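Long-range contact in fucolectin-related protein (Streptococcus pneumoniae, PDB 2WMF), which is a family 98 glycoside hydrolase that probably cleaves host blood-group carbohydrate antigens: residues Thr222-Leu234 / Tyr371-Lys383. Residues are numbered along the deposited sequence; the frame is centred on the assembly and turned at random.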
loop_
_atom_site.group_PDB
_atom_site.type_symbol
_atom_site.label_atom_id
_atom_site.label_comp_id
_atom_site.label_asym_id
_atom_site.label_seq_id
_atom_site.Cartn_x
_atom_site.Cartn_y
_atom_site.Cartn_z
ATOM N N THR A 222 -9.933 3.548 7.772
ATOM C CA THR A 222 -8.970 4.506 7.276
ATOM C C THR A 222 -8.986 4.471 5.743
ATOM O O THR A 222 -8.963 5.521 5.092
ATOM C CB THR A 222 -7.540 4.306 7.849
ATOM O OG1 THR A 222 -7.553 4.496 9.281
ATOM C CG2 THR A 222 -6.497 5.297 7.219
ATOM N N ASP A 223 -8.974 3.278 5.172
ATOM C CA ASP A 223 -9.107 3.130 3.715
ATOM C C ASP A 223 -10.371 3.833 3.209
ATOM O O ASP A 223 -10.351 4.465 2.132
ATOM C CB ASP A 223 -9.138 1.687 3.302
ATOM C CG ASP A 223 -7.755 1.021 3.246
ATOM O OD1 ASP A 223 -6.738 1.704 3.359
ATOM O OD2 ASP A 223 -7.708 -0.223 3.022
ATOM N N SER A 224 -11.479 3.682 3.924
ATOM C CA SER A 224 -12.773 4.250 3.502
ATOM C C SER A 224 -12.723 5.782 3.503
ATOM O O SER A 224 -13.247 6.469 2.582
ATOM C CB SER A 224 -13.922 3.762 4.390
ATOM O OG SER A 224 -14.204 2.393 4.150
ATOM N N ILE A 225 -12.172 6.351 4.565
ATOM C CA ILE A 225 -12.139 7.802 4.740
ATOM C C ILE A 225 -11.134 8.442 3.785
ATOM O O ILE A 225 -11.408 9.473 3.164
ATOM C CB ILE A 225 -11.769 8.172 6.216
ATOM C CG1 ILE A 225 -12.897 7.802 7.152
ATOM C CG2 ILE A 225 -11.445 9.657 6.361
ATOM C CD1 ILE A 225 -12.497 7.931 8.656
ATOM N N VAL A 226 -9.948 7.857 3.699
ATOM C CA VAL A 226 -8.888 8.441 2.862
ATOM C C VAL A 226 -9.290 8.355 1.377
ATOM O O VAL A 226 -9.181 9.355 0.637
ATOM C CB VAL A 226 -7.501 7.887 3.182
ATOM C CG1 VAL A 226 -6.434 8.351 2.141
ATOM C CG2 VAL A 226 -7.088 8.244 4.670
ATOM N N SER A 227 -9.735 7.188 0.928
ATOM C CA SER A 227 -10.204 7.092 -0.450
ATOM C C SER A 227 -11.470 7.980 -0.623
ATOM O O SER A 227 -11.687 8.607 -1.685
ATOM C CB SER A 227 -10.425 5.642 -0.883
ATOM O OG SER A 227 -11.591 5.064 -0.366
ATOM N N GLY A 228 -12.265 8.131 0.418
ATOM C CA GLY A 228 -13.434 9.028 0.393
ATOM C C GLY A 228 -13.039 10.492 0.147
ATOM O O GLY A 228 -13.741 11.218 -0.578
ATOM N N PHE A 229 -11.917 10.931 0.713
ATOM C CA PHE A 229 -11.390 12.310 0.447
ATOM C C PHE A 229 -11.098 12.514 -1.048
ATOM O O PHE A 229 -11.408 13.553 -1.624
ATOM C CB PHE A 229 -10.096 12.569 1.226
ATOM C CG PHE A 229 -10.246 12.685 2.744
ATOM C CD1 PHE A 229 -11.356 13.240 3.343
ATOM C CD2 PHE A 229 -9.194 12.282 3.542
ATOM C CE1 PHE A 229 -11.398 13.387 4.717
ATOM C CE2 PHE A 229 -9.235 12.415 4.890
ATOM C CZ PHE A 229 -10.323 12.940 5.495
ATOM N N TRP A 230 -10.508 11.510 -1.664
ATOM C CA TRP A 230 -10.172 11.516 -3.095
ATOM C C TRP A 230 -11.480 11.587 -3.890
ATOM O O TRP A 230 -11.622 12.405 -4.787
ATOM C CB TRP A 230 -9.387 10.245 -3.424
ATOM C CG TRP A 230 -9.147 9.986 -4.871
ATOM C CD1 TRP A 230 -8.462 10.790 -5.762
ATOM C CD2 TRP A 230 -9.593 8.845 -5.608
ATOM N NE1 TRP A 230 -8.476 10.191 -7.021
ATOM C CE2 TRP A 230 -9.134 8.984 -6.921
ATOM C CE3 TRP A 230 -10.289 7.672 -5.251
ATOM C CZ2 TRP A 230 -9.371 8.008 -7.890
ATOM C CZ3 TRP A 230 -10.538 6.725 -6.222
ATOM C CH2 TRP A 230 -10.069 6.889 -7.513
ATOM N N LEU A 231 -12.444 10.725 -3.549
ATOM C CA LEU A 231 -13.737 10.690 -4.260
ATOM C C LEU A 231 -14.504 12.010 -4.092
ATOM O O LEU A 231 -15.329 12.383 -4.948
ATOM C CB LEU A 231 -14.572 9.516 -3.753
ATOM C CG LEU A 231 -14.061 8.145 -4.186
ATOM C CD1 LEU A 231 -14.666 6.913 -3.421
ATOM C CD2 LEU A 231 -14.236 7.968 -5.713
ATOM N N SER A 232 -14.266 12.704 -2.971
ATOM C CA SER A 232 -14.914 13.976 -2.657
ATOM C C SER A 232 -14.240 15.210 -3.278
ATOM O O SER A 232 -14.706 16.335 -3.067
ATOM C CB SER A 232 -14.972 14.158 -1.130
ATOM O OG SER A 232 -15.721 13.133 -0.471
ATOM N N GLY A 233 -13.132 14.986 -3.982
ATOM C CA GLY A 233 -12.402 16.063 -4.653
ATOM C C GLY A 233 -11.464 16.851 -3.778
ATOM O O GLY A 233 -11.014 17.942 -4.168
ATOM N N LEU A 234 -11.149 16.353 -2.591
ATOM C CA LEU A 234 -10.252 17.054 -1.664
ATOM C C LEU A 234 -8.755 16.774 -1.889
ATOM O O LEU A 234 -7.923 17.509 -1.396
ATOM C CB LEU A 234 -10.660 16.723 -0.226
ATOM C CG LEU A 234 -12.066 17.183 0.182
ATOM C CD1 LEU A 234 -12.466 16.658 1.572
ATOM C CD2 LEU A 234 -12.207 18.721 0.117
ATOM N N TYR A 371 -18.093 -5.580 -1.796
ATOM C CA TYR A 371 -18.518 -4.185 -1.613
ATOM C C TYR A 371 -17.385 -3.215 -1.996
ATOM O O TYR A 371 -17.532 -2.015 -1.829
ATOM C CB TYR A 371 -18.925 -3.940 -0.142
ATOM C CG TYR A 371 -19.720 -5.085 0.467
ATOM C CD1 TYR A 371 -21.106 -5.163 0.316
ATOM C CD2 TYR A 371 -19.078 -6.118 1.151
ATOM C CE1 TYR A 371 -21.839 -6.241 0.821
ATOM C CE2 TYR A 371 -19.812 -7.215 1.666
ATOM C CZ TYR A 371 -21.170 -7.261 1.505
ATOM O OH TYR A 371 -21.837 -8.340 2.062
ATOM N N HIS A 372 -16.267 -3.740 -2.495
ATOM C CA HIS A 372 -15.058 -2.955 -2.694
ATOM C C HIS A 372 -14.673 -2.321 -1.352
ATOM O O HIS A 372 -15.073 -2.827 -0.317
ATOM C CB HIS A 372 -15.284 -1.886 -3.784
ATOM C CG HIS A 372 -15.966 -2.423 -5.004
ATOM N ND1 HIS A 372 -15.300 -3.187 -5.935
ATOM C CD2 HIS A 372 -17.253 -2.334 -5.425
ATOM C CE1 HIS A 372 -16.158 -3.581 -6.867
ATOM N NE2 HIS A 372 -17.346 -3.059 -6.599
ATOM N N ILE A 373 -13.917 -1.239 -1.379
ATOM C CA ILE A 373 -13.834 -0.325 -0.211
ATOM C C ILE A 373 -15.120 0.538 -0.228
ATOM O O ILE A 373 -15.406 1.243 -1.222
ATOM C CB ILE A 373 -12.597 0.594 -0.267
ATOM C CG1 ILE A 373 -11.322 -0.222 0.011
ATOM C CG2 ILE A 373 -12.721 1.740 0.723
ATOM C CD1 ILE A 373 -10.022 0.489 -0.434
ATOM N N LEU A 374 -15.925 0.454 0.827
ATOM C CA LEU A 374 -17.130 1.294 0.948
ATOM C C LEU A 374 -16.673 2.736 1.319
ATOM O O LEU A 374 -16.000 2.930 2.332
ATOM C CB LEU A 374 -18.058 0.737 2.021
ATOM C CG LEU A 374 -19.013 -0.362 1.611
ATOM C CD1 LEU A 374 -19.670 -1.023 2.830
ATOM C CD2 LEU A 374 -20.114 0.258 0.689
ATOM N N PRO A 375 -16.922 3.731 0.458
ATOM C CA PRO A 375 -16.483 5.092 0.803
ATOM C C PRO A 375 -17.174 5.663 2.044
ATOM O O PRO A 375 -18.410 5.489 2.233
ATOM C CB PRO A 375 -16.870 5.908 -0.451
ATOM C CG PRO A 375 -16.990 4.899 -1.557
ATOM C CD PRO A 375 -17.589 3.705 -0.862
ATOM N N VAL A 376 -16.370 6.314 2.888
ATOM C CA VAL A 376 -16.869 7.153 3.950
ATOM C C VAL A 376 -16.641 8.587 3.531
ATOM O O VAL A 376 -15.515 8.958 3.177
ATOM C CB VAL A 376 -16.200 6.852 5.328
ATOM C CG1 VAL A 376 -16.503 7.987 6.332
ATOM C CG2 VAL A 376 -16.697 5.552 5.866
ATOM N N ILE A 377 -17.727 9.360 3.514
ATOM C CA ILE A 377 -17.653 10.764 3.143
ATOM C C ILE A 377 -17.666 11.626 4.424
ATOM O O ILE A 377 -18.490 11.452 5.312
ATOM C CB ILE A 377 -18.824 11.171 2.210
ATOM C CG1 ILE A 377 -18.982 10.189 1.020
ATOM C CG2 ILE A 377 -18.606 12.646 1.685
ATOM C CD1 ILE A 377 -17.712 10.060 0.147
ATOM N N HIS A 378 -16.759 12.587 4.473
ATOM C CA HIS A 378 -16.555 13.430 5.656
ATOM C C HIS A 378 -17.745 14.375 5.880
ATOM O O HIS A 378 -18.452 14.780 4.924
ATOM C CB HIS A 378 -15.270 14.219 5.446
ATOM C CG HIS A 378 -14.756 14.886 6.680
ATOM N ND1 HIS A 378 -15.159 16.150 7.065
ATOM C CD2 HIS A 378 -13.823 14.483 7.577
ATOM C CE1 HIS A 378 -14.506 16.484 8.175
ATOM N NE2 HIS A 378 -13.673 15.489 8.495
ATOM N N GLU A 379 -17.977 14.744 7.139
ATOM C CA GLU A 379 -19.084 15.620 7.497
ATOM C C GLU A 379 -19.074 16.999 6.833
ATOM O O GLU A 379 -20.133 17.622 6.726
ATOM C CB GLU A 379 -19.116 15.812 9.027
ATOM C CG GLU A 379 -17.961 16.586 9.587
ATOM C CD GLU A 379 -17.721 16.291 11.057
ATOM O OE1 GLU A 379 -18.227 17.105 11.873
ATOM O OE2 GLU A 379 -17.046 15.295 11.375
ATOM N N LYS A 380 -17.896 17.461 6.423
ATOM C CA LYS A 380 -17.748 18.793 5.825
ATOM C C LYS A 380 -18.245 18.847 4.371
ATOM O O LYS A 380 -18.431 19.945 3.796
ATOM C CB LYS A 380 -16.300 19.257 5.938
ATOM C CG LYS A 380 -15.907 19.670 7.338
ATOM C CD LYS A 380 -16.555 21.031 7.744
ATOM C CE LYS A 380 -16.228 21.487 9.159
ATOM N NZ LYS A 380 -16.776 20.549 10.192
ATOM N N ILE A 381 -18.472 17.675 3.773
ATOM C CA ILE A 381 -19.136 17.550 2.467
ATOM C C ILE A 381 -20.659 17.539 2.688
ATOM O O ILE A 381 -21.195 16.676 3.383
ATOM C CB ILE A 381 -18.701 16.254 1.716
ATOM C CG1 ILE A 381 -17.167 16.168 1.581
ATOM C CG2 ILE A 381 -19.386 16.191 0.330
ATOM C CD1 ILE A 381 -16.490 17.334 0.810
ATOM N N ASP A 382 -21.375 18.492 2.103
ATOM C CA ASP A 382 -22.840 18.501 2.204
ATOM C C ASP A 382 -23.522 17.328 1.521
ATOM O O ASP A 382 -23.028 16.776 0.539
ATOM C CB ASP A 382 -23.430 19.795 1.609
ATOM C CG ASP A 382 -22.952 21.052 2.297
ATOM O OD1 ASP A 382 -22.271 20.996 3.364
ATOM O OD2 ASP A 382 -23.234 22.128 1.721
ATOM N N LYS A 383 -24.695 16.956 2.020
ATOM C CA LYS A 383 -25.418 15.841 1.443
ATOM C C LYS A 383 -25.759 16.090 -0.027
ATOM O O LYS A 383 -25.679 15.177 -0.847
ATOM C CB LYS A 383 -26.669 15.522 2.246
ATOM C CG LYS A 383 -27.126 14.046 2.108
ATOM C CD LYS A 383 -28.241 13.705 3.105
ATOM C CE LYS A 383 -28.721 12.240 3.005
ATOM N NZ LYS A 383 -29.576 11.867 4.228
HETATM O O HOH W 1 -13.785 11.014 3.521
HETATM O O HOH W 2 -14.894 13.193 2.236
#
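Ser-224 meets the extended run Ile-373 to Ile-377 with both its hydroxyl and its carbonyl. With OG anti to its carbonyl carbon (chi1 -71°), the hydroxyl gives a short 2.6 Å bond from OG to Leu-374 O in the plane of that carbonyl; Tyr-353 also bonds OG. Two residues after Leu-374, Val-376 N returns a nearly straight bond (168°) to Ser-224 O from above the carbonyl plane, opposite the helical donor Gly-228 N. Gly-228 lets the strand come close: its CA sits 3.5 Å from Val-376 O in a CA-H...O contact, and a water ties that oxygen to Ile-225 O. The methyls of Val-376 divide between neighbouring helix residues, CG2 against Ser-224 CB and CG1 beside Ile-225 CG1 (3.7 Å). Ile-373 lays CG2 over Ser-224 CA, and Leu-231 runs obliquely across Pro-375, CD1 3.6 Å from its CG. His-378 CD2 comes to the edge of the Phe-229 ring, 3.9 Å from CE1, planes at 45°; Glu-188 O holds His-378 NE2. Ser-232 OG bonds to Gly-228 O and, through a second water, His-378 N, while Ile-377 CG2 and Ile-381 CG1 pack on Ser-232. Helix 219-231 of the (beta/alpha)8 barrel packs on edge strand 376-377 of the small parallel sheet beside it.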